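Local coordinates for protein ATP-dependent DNA helicase PIF1 (Candida albicans, PDB 7OTJ) that probably acts as a 5'-3' DNA helicase that uses ATP hydrolysis to unwind duplex and G-quadruplex DNA in the nucleus and mitochondria, at residues P272-V277 against V435-I440; L394-K399 against P423-T428; L225-G230 against L460-V465; P233-A238 against N247-N252. All coordinates share one frame; numbering follows the deposited sequence.

Contact 1 of 4, residues P272-V277 against V435-I440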
loop_
_atom_site.group_PDB
_atom_site.type_symbol
_atom_site.label_atom_id
_atom_site.label_comp_id
_atom_site.label_asym_id
_atom_site.label_seq_id
_atom_site.Cartn_x
_atom_site.Cartn_y
_atom_site.Cartn_z
ATOM N N PRO A 272 6.072 9.353 -27.512
ATOM C CA PRO A 272 5.082 8.655 -26.682
ATOM C C PRO A 272 5.266 8.913 -25.182
ATOM O O PRO A 272 4.493 8.390 -24.372
ATOM C CB PRO A 272 5.334 7.188 -27.018
ATOM C CG PRO A 272 6.804 7.138 -27.270
ATOM C CD PRO A 272 7.185 8.463 -27.891
ATOM N N GLN A 273 6.308 9.673 -24.830
ATOM C CA GLN A 273 6.640 9.902 -23.423
ATOM C C GLN A 273 5.438 10.381 -22.617
ATOM O O GLN A 273 5.255 9.973 -21.463
ATOM C CB GLN A 273 7.788 10.907 -23.315
ATOM C CG GLN A 273 9.167 10.307 -23.556
ATOM C CD GLN A 273 9.442 10.015 -25.017
ATOM O OE1 GLN A 273 8.950 10.710 -25.906
ATOM N NE2 GLN A 273 10.230 8.975 -25.273
ATOM N N LYS A 274 4.609 11.250 -23.205
ATOM C CA LYS A 274 3.454 11.780 -22.485
ATOM C C LYS A 274 2.407 10.701 -22.244
ATOM O O LYS A 274 1.821 10.624 -21.157
ATOM C CB LYS A 274 2.841 12.949 -23.255
ATOM C CG LYS A 274 1.860 13.772 -22.443
ATOM C CD LYS A 274 1.204 14.840 -23.299
ATOM C CE LYS A 274 0.301 14.209 -24.337
ATOM N NZ LYS A 274 -0.267 15.223 -25.258
ATOM N N THR A 275 2.167 9.848 -23.239
ATOM C CA THR A 275 1.207 8.770 -23.051
ATOM C C THR A 275 1.730 7.750 -22.049
ATOM O O THR A 275 0.979 7.268 -21.195
ATOM C CB THR A 275 0.903 8.103 -24.390
ATOM O OG1 THR A 275 0.143 9.000 -25.209
ATOM C CG2 THR A 275 0.127 6.815 -24.188
ATOM N N GLN A 276 3.029 7.451 -22.103
ATOM C CA GLN A 276 3.578 6.442 -21.207
ATOM C C GLN A 276 3.620 6.938 -19.769
ATOM O O GLN A 276 3.548 6.128 -18.838
ATOM C CB GLN A 276 4.961 6.014 -21.691
ATOM C CG GLN A 276 4.936 5.345 -23.065
ATOM C CD GLN A 276 6.324 5.137 -23.639
ATOM O OE1 GLN A 276 7.274 5.828 -23.262
ATOM N NE2 GLN A 276 6.450 4.187 -24.556
ATOM N N VAL A 277 3.745 8.251 -19.562
ATOM C CA VAL A 277 3.647 8.801 -18.212
ATOM C C VAL A 277 2.215 8.719 -17.704
ATOM O O VAL A 277 1.967 8.320 -16.560
ATOM C CB VAL A 277 4.167 10.247 -18.173
ATOM C CG1 VAL A 277 3.671 10.948 -16.920
ATOM C CG2 VAL A 277 5.662 10.253 -18.194
ATOM N N VAL A 435 5.294 22.067 -14.775
ATOM C CA VAL A 435 4.526 20.836 -14.915
ATOM C C VAL A 435 4.741 20.289 -16.320
ATOM O O VAL A 435 4.556 20.998 -17.315
ATOM C CB VAL A 435 3.039 21.082 -14.627
ATOM C CG1 VAL A 435 2.595 22.397 -15.233
ATOM C CG2 VAL A 435 2.196 19.944 -15.170
ATOM N N LEU A 436 5.181 19.035 -16.402
ATOM C CA LEU A 436 5.448 18.408 -17.688
ATOM C C LEU A 436 4.248 17.633 -18.213
ATOM O O LEU A 436 4.016 17.605 -19.427
ATOM C CB LEU A 436 6.663 17.480 -17.573
ATOM C CG LEU A 436 7.963 18.108 -17.038
ATOM C CD1 LEU A 436 9.072 17.076 -16.915
ATOM C CD2 LEU A 436 8.425 19.271 -17.905
ATOM N N VAL A 437 3.460 17.041 -17.318
ATOM C CA VAL A 437 2.243 16.323 -17.671
ATOM C C VAL A 437 1.199 16.641 -16.609
ATOM O O VAL A 437 1.523 16.727 -15.420
ATOM C CB VAL A 437 2.481 14.801 -17.767
ATOM C CG1 VAL A 437 1.174 14.083 -17.975
ATOM C CG2 VAL A 437 3.433 14.476 -18.896
ATOM N N SER A 438 -0.047 16.858 -17.043
ATOM C CA SER A 438 -1.149 17.148 -16.136
ATOM C C SER A 438 -2.356 16.275 -16.462
ATOM O O SER A 438 -2.725 16.119 -17.631
ATOM C CB SER A 438 -1.537 18.625 -16.213
ATOM O OG SER A 438 -2.602 18.919 -15.329
ATOM N N ARG A 439 -2.992 15.741 -15.420
ATOM C CA ARG A 439 -4.262 15.040 -15.558
ATOM C C ARG A 439 -5.223 15.551 -14.499
ATOM O O ARG A 439 -4.898 15.549 -13.307
ATOM C CB ARG A 439 -4.122 13.518 -15.420
ATOM C CG ARG A 439 -5.476 12.828 -15.215
ATOM C CD ARG A 439 -5.397 11.317 -15.314
ATOM N NE ARG A 439 -5.151 10.877 -16.681
ATOM C CZ ARG A 439 -4.847 9.632 -17.022
ATOM N NH1 ARG A 439 -4.777 8.665 -16.119
ATOM N NH2 ARG A 439 -4.596 9.356 -18.300
ATOM N N ILE A 440 -6.407 15.970 -14.933
ATOM C CA ILE A 440 -7.449 16.455 -14.041
ATOM C C ILE A 440 -8.564 15.424 -14.052
ATOM O O ILE A 440 -9.097 15.080 -15.116
ATOM C CB ILE A 440 -7.957 17.844 -14.461
ATOM C CG1 ILE A 440 -6.804 18.854 -14.426
ATOM C CG2 ILE A 440 -9.097 18.289 -13.556
ATOM C CD1 ILE A 440 -7.187 20.251 -14.862
#
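Lys-274 and Val-437 mark the closest backbone approach, with their CA atoms 6.7 Å apart, where the first turn of helix 273-279 lies against strand 435-446 at Val-437. The contact is small and apolar. It buries 126 Å² in total, and three side chains carry it. Val-437 points at the helix, and its two methyls do most of the touching. Val-437 CG2 meets the aliphatic stem of Lys-274 and lies 3.9 Å from Lys-274 CG. Val-437 CG2 is also 4.1 Å from Val-277 CG1. Val-437 CG1 also lies 4.1 Å from Val-277 CG1, so this one methyl of Val-277 rests against both branches of its partner. The valines lie alongside each other, pointing opposite ways. In Val-277, CG1 stands opposite the backbone N (chi1 162°), which turns it to the strand. Lys-274 and Val-277 are three residues apart on the helix, and together they form a short apolar ridge over Val-437. The lysine chain bends at chi3 (68°), and the ammonium end turns off from the strand. Lys-274 NZ forms a long, weak ion pair with Glu-271.

A classic beta bulge sets Leu-436 and Val-437 opposite Thr-428, and the strand changes direction there. Farther along the strand, Arg-439 forms a salt bridge with Asp-265 and a hydrogen bond with Ala-283 O. Strand 435-446 runs antiparallel to strands 259-267 and 424-429. Helix 273-279 packs on this sheet. Leu-278 of the helix and Leu-269 of the loop before it also touch Val-437, and Thr-428 touches Val-277.

Contact 2 of 4, residues L394-K399 against P423-T428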
loop_
_atom_site.group_PDB
_atom_site.type_symbol
_atom_site.label_atom_id
_atom_site.label_comp_id
_atom_site.label_asym_id
_atom_site.label_seq_id
_atom_site.Cartn_x
_atom_site.Cartn_y
_atom_site.Cartn_z
ATOM N N LEU A 394 -6.870 26.405 -12.665
ATOM C CA LEU A 394 -8.328 26.492 -12.630
ATOM C C LEU A 394 -8.906 26.719 -14.019
ATOM O O LEU A 394 -10.026 26.277 -14.302
ATOM C CB LEU A 394 -8.777 27.612 -11.690
ATOM C CG LEU A 394 -8.787 27.320 -10.188
ATOM C CD1 LEU A 394 -9.471 28.451 -9.435
ATOM C CD2 LEU A 394 -9.468 25.991 -9.902
ATOM N N MET A 395 -8.173 27.428 -14.884
ATOM C CA MET A 395 -8.615 27.619 -16.262
ATOM C C MET A 395 -8.895 26.283 -16.940
ATOM O O MET A 395 -9.885 26.141 -17.667
ATOM C CB MET A 395 -7.562 28.407 -17.045
ATOM C CG MET A 395 -7.489 29.890 -16.696
ATOM S SD MET A 395 -8.957 30.809 -17.211
ATOM C CE MET A 395 -8.500 32.486 -16.767
ATOM N N LYS A 396 -8.026 25.294 -16.721
ATOM C CA LYS A 396 -8.224 23.975 -17.311
ATOM C C LYS A 396 -9.474 23.273 -16.788
ATOM O O LYS A 396 -10.000 22.385 -17.468
ATOM C CB LYS A 396 -6.990 23.111 -17.060
ATOM C CG LYS A 396 -5.723 23.660 -17.695
ATOM C CD LYS A 396 -4.553 23.598 -16.729
ATOM C CE LYS A 396 -4.335 22.183 -16.217
ATOM N NZ LYS A 396 -4.018 21.222 -17.311
ATOM N N ASP A 397 -9.960 23.641 -15.602
ATOM C CA ASP A 397 -11.166 23.033 -15.032
ATOM C C ASP A 397 -12.399 23.576 -15.752
ATOM O O ASP A 397 -12.928 24.636 -15.413
ATOM C CB ASP A 397 -11.253 23.300 -13.532
ATOM C CG ASP A 397 -10.209 22.532 -12.735
ATOM O OD1 ASP A 397 -9.033 22.953 -12.726
ATOM O OD2 ASP A 397 -10.568 21.515 -12.104
ATOM N N TYR A 398 -12.863 22.839 -16.767
ATOM C CA TYR A 398 -14.139 23.156 -17.404
ATOM C C TYR A 398 -15.332 22.832 -16.510
ATOM O O TYR A 398 -16.448 23.265 -16.814
ATOM C CB TYR A 398 -14.267 22.418 -18.737
ATOM C CG TYR A 398 -13.309 22.920 -19.796
ATOM C CD1 TYR A 398 -13.625 24.026 -20.579
ATOM C CD2 TYR A 398 -12.085 22.298 -20.006
ATOM C CE1 TYR A 398 -12.749 24.495 -21.545
ATOM C CE2 TYR A 398 -11.202 22.760 -20.970
ATOM C CZ TYR A 398 -11.540 23.858 -21.735
ATOM O OH TYR A 398 -10.667 24.323 -22.694
ATOM N N LYS A 399 -15.121 22.050 -15.447
ATOM C CA LYS A 399 -16.106 21.747 -14.408
ATOM C C LYS A 399 -17.234 20.839 -14.893
ATOM O O LYS A 399 -18.279 20.751 -14.236
ATOM C CB LYS A 399 -16.703 23.032 -13.811
ATOM C CG LYS A 399 -16.122 23.450 -12.467
ATOM C CD LYS A 399 -14.776 24.137 -12.601
ATOM C CE LYS A 399 -14.936 25.570 -13.069
ATOM N NZ LYS A 399 -13.631 26.281 -13.106
ATOM N N PRO A 423 -12.979 17.696 -8.705
ATOM C CA PRO A 423 -11.826 17.186 -9.454
ATOM C C PRO A 423 -10.512 17.711 -8.894
ATOM O O PRO A 423 -10.440 18.808 -8.333
ATOM C CB PRO A 423 -12.072 17.698 -10.879
ATOM C CG PRO A 423 -12.922 18.901 -10.703
ATOM C CD PRO A 423 -13.805 18.601 -9.523
ATOM N N GLU A 424 -9.463 16.906 -9.067
ATOM C CA GLU A 424 -8.126 17.215 -8.583
ATOM C C GLU A 424 -7.136 17.101 -9.733
ATOM O O GLU A 424 -7.443 16.535 -10.784
ATOM C CB GLU A 424 -7.707 16.274 -7.452
ATOM C CG GLU A 424 -8.474 16.478 -6.169
ATOM C CD GLU A 424 -8.286 17.869 -5.611
ATOM O OE1 GLU A 424 -9.299 18.544 -5.343
ATOM O OE2 GLU A 424 -7.120 18.292 -5.459
ATOM N N GLN A 425 -5.942 17.652 -9.528
ATOM C CA GLN A 425 -4.894 17.632 -10.540
ATOM C C GLN A 425 -3.705 16.809 -10.059
ATOM O O GLN A 425 -3.223 16.999 -8.938
ATOM C CB GLN A 425 -4.440 19.050 -10.896
ATOM C CG GLN A 425 -3.384 19.084 -11.998
ATOM C CD GLN A 425 -2.755 20.452 -12.186
ATOM O OE1 GLN A 425 -2.737 21.276 -11.273
ATOM N NE2 GLN A 425 -2.225 20.695 -13.376
ATOM N N TRP A 426 -3.244 15.897 -10.911
ATOM C CA TRP A 426 -1.997 15.169 -10.719
ATOM C C TRP A 426 -1.006 15.639 -11.772
ATOM O O TRP A 426 -1.350 15.738 -12.954
ATOM C CB TRP A 426 -2.209 13.655 -10.823
ATOM C CG TRP A 426 -3.026 13.059 -9.705
ATOM C CD1 TRP A 426 -2.557 12.407 -8.602
ATOM C CD2 TRP A 426 -4.455 13.055 -9.593
ATOM N NE1 TRP A 426 -3.602 11.999 -7.808
ATOM C CE2 TRP A 426 -4.778 12.386 -8.394
ATOM C CE3 TRP A 426 -5.491 13.555 -10.389
ATOM C CZ2 TRP A 426 -6.094 12.203 -7.971
ATOM C CZ3 TRP A 426 -6.798 13.373 -9.966
ATOM C CH2 TRP A 426 -7.088 12.702 -8.769
ATOM N N THR A 427 0.219 15.931 -11.345
ATOM C CA THR A 427 1.221 16.520 -12.222
ATOM C C THR A 427 2.509 15.719 -12.148
ATOM O O THR A 427 2.919 15.289 -11.066
ATOM C CB THR A 427 1.512 17.977 -11.853
ATOM O OG1 THR A 427 1.995 18.039 -10.505
ATOM C CG2 THR A 427 0.264 18.834 -11.986
ATOM N N THR A 428 3.094 15.459 -13.311
ATOM C CA THR A 428 4.511 15.157 -13.413
ATOM C C THR A 428 5.252 16.476 -13.609
ATOM O O THR A 428 4.906 17.260 -14.500
ATOM C CB THR A 428 4.769 14.195 -14.573
ATOM O OG1 THR A 428 4.245 12.903 -14.241
ATOM C CG2 THR A 428 6.245 14.074 -14.854
#
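Lys-396 reaches from its loop toward the side chain of Gln-425 on strand 424-429. Its CB lies against the end of Ile-440, on the neighbouring strand. CG sits beside the backbone N (chi1 -62°), and the chain then bends at each of its next three torsions. CG and CD carry it round the Ile-440 methyl. CE comes back onto that methyl and also meets the amide end of Gln-425. NZ makes a weak hydrogen bond with Ser-438 OG. The lysine crosses the extended glutamine at about a right angle.

A second touch lies one residue on. Asp-397 OD2 is 3.8 Å from Pro-423 CG, a van der Waals contact with the CG corner of the proline. The loop here is a type I beta turn from Leu-394 to Asp-397, closed by Asp-397 N to Leu-394 O at 2.9 Å. Lys-399 folds back on it, and Lys-399 NZ donates to Asp-397 O at 2.9 Å. That donor is tilted 21° from the carbonyl plane.

Tyr-403 and Phe-442 also touch Pro-423, and a potassium ion lies about 4 Å from its side chain. The contact is at the surface and buries 122 Å². It lays the turn at the end of helix 389-394 beside an antiparallel sheet, an arrangement consistent with the SH3-like 2B domain of Pif1 helicases.

Contact 3 of 4, residues L225-G230 against L460-V465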
loop_
_atom_site.group_PDB
_atom_site.type_symbol
_atom_site.label_atom_id
_atom_site.label_comp_id
_atom_site.label_asym_id
_atom_site.label_seq_id
_atom_site.Cartn_x
_atom_site.Cartn_y
_atom_site.Cartn_z
ATOM N N LEU A 225 -20.664 -16.099 0.635
ATOM C CA LEU A 225 -20.840 -15.311 1.845
ATOM C C LEU A 225 -22.237 -14.705 1.883
ATOM O O LEU A 225 -22.757 -14.239 0.865
ATOM C CB LEU A 225 -19.800 -14.197 1.923
ATOM C CG LEU A 225 -18.346 -14.595 2.143
ATOM C CD1 LEU A 225 -17.491 -13.347 2.139
ATOM C CD2 LEU A 225 -18.203 -15.339 3.453
ATOM N N LYS A 226 -22.855 -14.740 3.059
ATOM C CA LYS A 226 -24.143 -14.096 3.284
ATOM C C LYS A 226 -23.911 -12.876 4.166
ATOM O O LYS A 226 -23.419 -13.002 5.292
ATOM C CB LYS A 226 -25.140 -15.064 3.925
ATOM C CG LYS A 226 -25.371 -16.326 3.105
ATOM C CD LYS A 226 -25.640 -15.973 1.643
ATOM C CE LYS A 226 -25.665 -17.205 0.744
ATOM N NZ LYS A 226 -25.808 -16.848 -0.702
ATOM N N CYS A 227 -24.243 -11.704 3.641
ATOM C CA CYS A 227 -23.950 -10.419 4.254
ATOM C C CYS A 227 -25.212 -9.580 4.364
ATOM O O CYS A 227 -26.217 -9.862 3.701
ATOM C CB CYS A 227 -22.892 -9.662 3.438
ATOM S SG CYS A 227 -21.352 -10.568 3.230
ATOM N N PRO A 228 -25.196 -8.541 5.200
ATOM C CA PRO A 228 -26.316 -7.592 5.228
ATOM C C PRO A 228 -26.499 -6.905 3.882
ATOM O O PRO A 228 -25.684 -7.025 2.963
ATOM C CB PRO A 228 -25.910 -6.592 6.317
ATOM C CG PRO A 228 -25.000 -7.365 7.207
ATOM C CD PRO A 228 -24.245 -8.297 6.301
ATOM N N GLU A 229 -27.606 -6.166 3.775
ATOM C CA GLU A 229 -27.965 -5.541 2.506
ATOM C C GLU A 229 -26.889 -4.565 2.043
ATOM O O GLU A 229 -26.510 -4.563 0.865
ATOM C CB GLU A 229 -29.313 -4.832 2.635
ATOM C CG GLU A 229 -29.948 -4.437 1.308
ATOM C CD GLU A 229 -31.221 -3.632 1.492
ATOM O OE1 GLU A 229 -31.187 -2.625 2.230
ATOM O OE2 GLU A 229 -32.258 -4.010 0.906
ATOM N N GLY A 230 -26.382 -3.737 2.950
ATOM C CA GLY A 230 -25.408 -2.731 2.593
ATOM C C GLY A 230 -23.958 -3.115 2.778
ATOM O O GLY A 230 -23.076 -2.303 2.476
ATOM N N LEU A 460 -9.421 -7.079 6.379
ATOM C CA LEU A 460 -10.720 -7.124 5.716
ATOM C C LEU A 460 -11.664 -8.019 6.507
ATOM O O LEU A 460 -11.385 -9.209 6.695
ATOM C CB LEU A 460 -10.574 -7.633 4.282
ATOM C CG LEU A 460 -9.526 -6.909 3.437
ATOM C CD1 LEU A 460 -9.238 -7.653 2.151
ATOM C CD2 LEU A 460 -10.000 -5.505 3.139
ATOM N N SER A 461 -12.784 -7.446 6.958
ATOM C CA SER A 461 -13.782 -8.225 7.680
ATOM C C SER A 461 -14.408 -9.285 6.783
ATOM O O SER A 461 -14.447 -10.469 7.138
ATOM C CB SER A 461 -14.861 -7.299 8.237
ATOM O OG SER A 461 -14.383 -6.581 9.353
ATOM N N LYS A 462 -14.884 -8.879 5.609
ATOM C CA LYS A 462 -15.566 -9.770 4.680
ATOM C C LYS A 462 -14.891 -9.658 3.323
ATOM O O LYS A 462 -14.784 -8.559 2.769
ATOM C CB LYS A 462 -17.052 -9.425 4.599
ATOM C CG LYS A 462 -17.762 -9.646 5.929
ATOM C CD LYS A 462 -19.258 -9.462 5.826
ATOM C CE LYS A 462 -19.916 -9.630 7.186
ATOM N NZ LYS A 462 -19.498 -10.885 7.877
ATOM N N VAL A 463 -14.421 -10.787 2.797
ATOM C CA VAL A 463 -13.589 -10.785 1.599
ATOM C C VAL A 463 -13.755 -12.115 0.875
ATOM O O VAL A 463 -13.780 -13.179 1.502
ATOM C CB VAL A 463 -12.108 -10.500 1.955
ATOM C CG1 VAL A 463 -11.635 -11.406 3.086
ATOM C CG2 VAL A 463 -11.207 -10.637 0.731
ATOM N N VAL A 464 -13.873 -12.056 -0.449
ATOM C CA VAL A 464 -13.836 -13.244 -1.296
ATOM C C VAL A 464 -12.521 -13.231 -2.063
ATOM O O VAL A 464 -12.172 -12.230 -2.701
ATOM C CB VAL A 464 -15.047 -13.329 -2.248
ATOM C CG1 VAL A 464 -15.365 -11.991 -2.869
ATOM C CG2 VAL A 464 -14.777 -14.346 -3.335
ATOM N N VAL A 465 -11.780 -14.332 -1.974
ATOM C CA VAL A 465 -10.458 -14.466 -2.575
ATOM C C VAL A 465 -10.559 -15.460 -3.723
ATOM O O VAL A 465 -10.994 -16.602 -3.531
ATOM C CB VAL A 465 -9.408 -14.922 -1.549
ATOM C CG1 VAL A 465 -8.072 -15.192 -2.244
ATOM C CG2 VAL A 465 -9.247 -13.880 -0.456
#
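Leu-225 and Cys-227 pack on Val-463 and Lys-462 in a van der Waals contact between a loop and a strand. It sits in the four-stranded parallel sheet of the second RecA-like domain, the 2A domain of superfamily 1 helicases, at the end where strands 234-237 and 463-466 begin. Segment 225-230 belongs to the connection that runs from helix 212-219 into strand 234-237. Segment 460-465 leads into strand 463-466, which lies between strands 234-237 and 489-492. The two segments bury 180 Å². Their closest CA atoms, those of Leu-225 and Val-464, are 7.9 Å apart, so side chains bridge the gap.

Leu-225 points at the strand and meets backbone rather than another side chain. Leu-225 CD1 is 3.8 Å from Val-463 O. The same leucine also touches Gln-490 on the edge strand. The side chain of Val-463 turns the other way, toward Leu-236 and Ala-483, so its backbone is what faces Leu-225.

The strand and the loop leading into it are held by their neighbours. Lys-462 pairs through its backbone with Ser-234, and Val-463 pairs with Gly-488 and Gln-490. Leu-460 is hydrogen-bonded through its backbone to Arg-482, a residue of the tetrafluoroaluminate pocket. The contact itself stays clear of that pocket, with the side chain of Val-463 about 12 Å from the ion.

Lys-462 runs out alongside the loop, straight through chi3 (-177°), and also touches Ile-231. It bends at chi4, just beyond the point of contact, where Lys-462 CD lies 3.5 Å from Cys-227 SG.

Contact 4 of 4, residues P233-A238 against N247-N252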
loop_
_atom_site.group_PDB
_atom_site.type_symbol
_atom_site.label_atom_id
_atom_site.label_comp_id
_atom_site.label_asym_id
_atom_site.label_seq_id
_atom_site.Cartn_x
_atom_site.Cartn_y
_atom_site.Cartn_z
ATOM N N PRO A 233 -18.687 -7.302 0.229
ATOM C CA PRO A 233 -17.409 -7.978 0.483
ATOM C C PRO A 233 -16.347 -7.574 -0.533
ATOM O O PRO A 233 -16.623 -7.423 -1.726
ATOM C CB PRO A 233 -17.766 -9.467 0.355
ATOM C CG PRO A 233 -18.937 -9.491 -0.570
ATOM C CD PRO A 233 -19.700 -8.208 -0.342
ATOM N N SER A 234 -15.123 -7.381 -0.042
ATOM C CA SER A 234 -14.011 -7.046 -0.919
ATOM C C SER A 234 -13.597 -8.262 -1.738
ATOM O O SER A 234 -13.671 -9.404 -1.278
ATOM C CB SER A 234 -12.810 -6.546 -0.113
ATOM O OG SER A 234 -13.161 -5.478 0.746
ATOM N N GLU A 235 -13.178 -8.012 -2.974
ATOM C CA GLU A 235 -12.746 -9.068 -3.879
ATOM C C GLU A 235 -11.250 -8.923 -4.149
ATOM O O GLU A 235 -10.798 -7.871 -4.615
ATOM C CB GLU A 235 -13.550 -9.018 -5.181
ATOM C CG GLU A 235 -15.067 -9.112 -4.980
ATOM C CD GLU A 235 -15.836 -9.310 -6.281
ATOM O OE1 GLU A 235 -17.038 -8.965 -6.329
ATOM O OE2 GLU A 235 -15.240 -9.810 -7.257
ATOM N N LEU A 236 -10.491 -9.987 -3.888
ATOM C CA LEU A 236 -9.053 -10.004 -4.122
ATOM C C LEU A 236 -8.735 -10.903 -5.307
ATOM O O LEU A 236 -9.232 -12.029 -5.385
ATOM C CB LEU A 236 -8.298 -10.501 -2.886
ATOM C CG LEU A 236 -8.445 -9.687 -1.602
ATOM C CD1 LEU A 236 -7.523 -10.232 -0.525
ATOM C CD2 LEU A 236 -8.156 -8.223 -1.877
ATOM N N TYR A 237 -7.876 -10.419 -6.203
ATOM C CA TYR A 237 -7.433 -11.184 -7.360
ATOM C C TYR A 237 -5.934 -10.998 -7.543
ATOM O O TYR A 237 -5.331 -10.068 -7.004
ATOM C CB TYR A 237 -8.154 -10.763 -8.639
ATOM C CG TYR A 237 -9.654 -10.902 -8.575
ATOM C CD1 TYR A 237 -10.440 -9.865 -8.103
ATOM C CD2 TYR A 237 -10.285 -12.072 -8.985
ATOM C CE1 TYR A 237 -11.808 -9.985 -8.038
ATOM C CE2 TYR A 237 -11.653 -12.197 -8.923
ATOM C CZ TYR A 237 -12.411 -11.149 -8.448
ATOM O OH TYR A 237 -13.780 -11.265 -8.378
ATOM N N ALA A 238 -5.335 -11.900 -8.317
ATOM C CA ALA A 238 -3.899 -11.830 -8.547
ATOM C C ALA A 238 -3.541 -10.779 -9.590
ATOM O O ALA A 238 -2.495 -10.130 -9.484
ATOM C CB ALA A 238 -3.366 -13.197 -8.973
ATOM N N ASN A 247 -14.582 -5.169 -11.127
ATOM C CA ASN A 247 -15.211 -3.864 -10.963
ATOM C C ASN A 247 -16.244 -3.617 -12.054
ATOM O O ASN A 247 -17.314 -3.059 -11.787
ATOM C CB ASN A 247 -14.160 -2.754 -10.972
ATOM C CG ASN A 247 -13.246 -2.797 -9.763
ATOM O OD1 ASN A 247 -13.683 -3.059 -8.644
ATOM N ND2 ASN A 247 -11.963 -2.541 -9.987
ATOM N N SER A 248 -15.944 -4.027 -13.290
ATOM C CA SER A 248 -16.866 -3.784 -14.395
ATOM C C SER A 248 -18.172 -4.551 -14.215
ATOM O O SER A 248 -19.259 -3.971 -14.317
ATOM C CB SER A 248 -16.209 -4.158 -15.724
ATOM O OG SER A 248 -15.064 -3.364 -15.974
ATOM N N ARG A 249 -18.087 -5.861 -13.963
ATOM C CA ARG A 249 -19.303 -6.654 -13.810
ATOM C C ARG A 249 -20.159 -6.134 -12.660
ATOM O O ARG A 249 -21.387 -6.068 -12.775
ATOM C CB ARG A 249 -18.960 -8.136 -13.629
ATOM C CG ARG A 249 -18.056 -8.448 -12.458
ATOM C CD ARG A 249 -17.696 -9.924 -12.415
ATOM N NE ARG A 249 -18.864 -10.765 -12.187
ATOM C CZ ARG A 249 -19.334 -11.088 -10.988
ATOM N NH1 ARG A 249 -18.762 -10.644 -9.880
ATOM N NH2 ARG A 249 -20.405 -11.877 -10.899
ATOM N N LYS A 250 -19.526 -5.726 -11.555
ATOM C CA LYS A 250 -20.281 -5.147 -10.449
ATOM C C LYS A 250 -20.972 -3.857 -10.873
ATOM O O LYS A 250 -22.145 -3.636 -10.548
ATOM C CB LYS A 250 -19.356 -4.887 -9.259
ATOM C CG LYS A 250 -19.065 -6.109 -8.407
ATOM C CD LYS A 250 -20.262 -6.465 -7.541
ATOM C CE LYS A 250 -20.023 -7.738 -6.752
ATOM N NZ LYS A 250 -19.959 -8.929 -7.643
ATOM N N LEU A 251 -20.265 -3.000 -11.612
ATOM C CA LEU A 251 -20.883 -1.774 -12.109
ATOM C C LEU A 251 -21.998 -2.078 -13.106
ATOM O O LEU A 251 -23.042 -1.416 -13.097
ATOM C CB LEU A 251 -19.828 -0.863 -12.739
ATOM C CG LEU A 251 -20.325 0.534 -13.140
ATOM C CD1 LEU A 251 -20.543 1.409 -11.914
ATOM C CD2 LEU A 251 -19.394 1.216 -14.129
ATOM N N ASN A 252 -21.800 -3.080 -13.970
ATOM C CA ASN A 252 -22.754 -3.352 -15.041
ATOM C C ASN A 252 -24.049 -3.977 -14.539
ATOM O O ASN A 252 -25.036 -3.997 -15.282
ATOM C CB ASN A 252 -22.123 -4.267 -16.094
ATOM C CG ASN A 252 -21.227 -3.518 -17.063
ATOM O OD1 ASN A 252 -21.439 -2.337 -17.336
ATOM N ND2 ASN A 252 -20.224 -4.207 -17.594
#
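Glu-235 reaches out from strand 234-237 and meets the end of Lys-250 on helix 240-253. This is a strand-to-helix contact within the second RecA-like domain, where the helix follows the strand directly in the chain. One side chain comes down from the helix and the other rises from the strand to meet it. Glu-235 itself is extended beyond CG. It is buried, with Ala-246 and Val-464 packed on it, so the nearby positive charges probably help to keep it ionised.

On the same strand, the Tyr-237 hydroxyl is directed at Glu-235 OE2, which lies at the ring edge and in its plane. The modelled separation is too short to be trusted. Ala-238, just past the strand, belongs to a potassium site with Glu-242, Asp-466 and Lys-469. Arg-249 NH1 is 4.3 Å from Glu-235 OE1, too far for a salt bridge. Its placement is doubtful, because it is modelled very close to the lysine ammonium.

Lys-250 bends at chi2 (-75°) and again at chi4, which brings CE as well as NZ up to the carboxylate. There Lys-250 NZ donates a weak hydrogen bond of 3.2 Å to Glu-235 OE1, as part of a salt bridge.

In the fold
The contacts form two pairs. Contacts 1 and 2 have centres 13 Å apart and share neighbouring strands 424-429 and 435-446 of the antiparallel sheet. Contacts 3 and 4 have centres 12 Å apart and meet on strands 234-237 and 463-466 of the four-stranded parallel sheet. Between the pairs, centres are 28 to 38 Å apart and nothing touches. Along the chain, contact 3 opens first and closes last. Contact 4 comes next and closes early, then contact 1 spans contact 2. The antiparallel sheet is thus an insertion between strands 234-237 and 449-451, neighbours in the parallel sheet, as expected for a 2B domain carried by domain 2A.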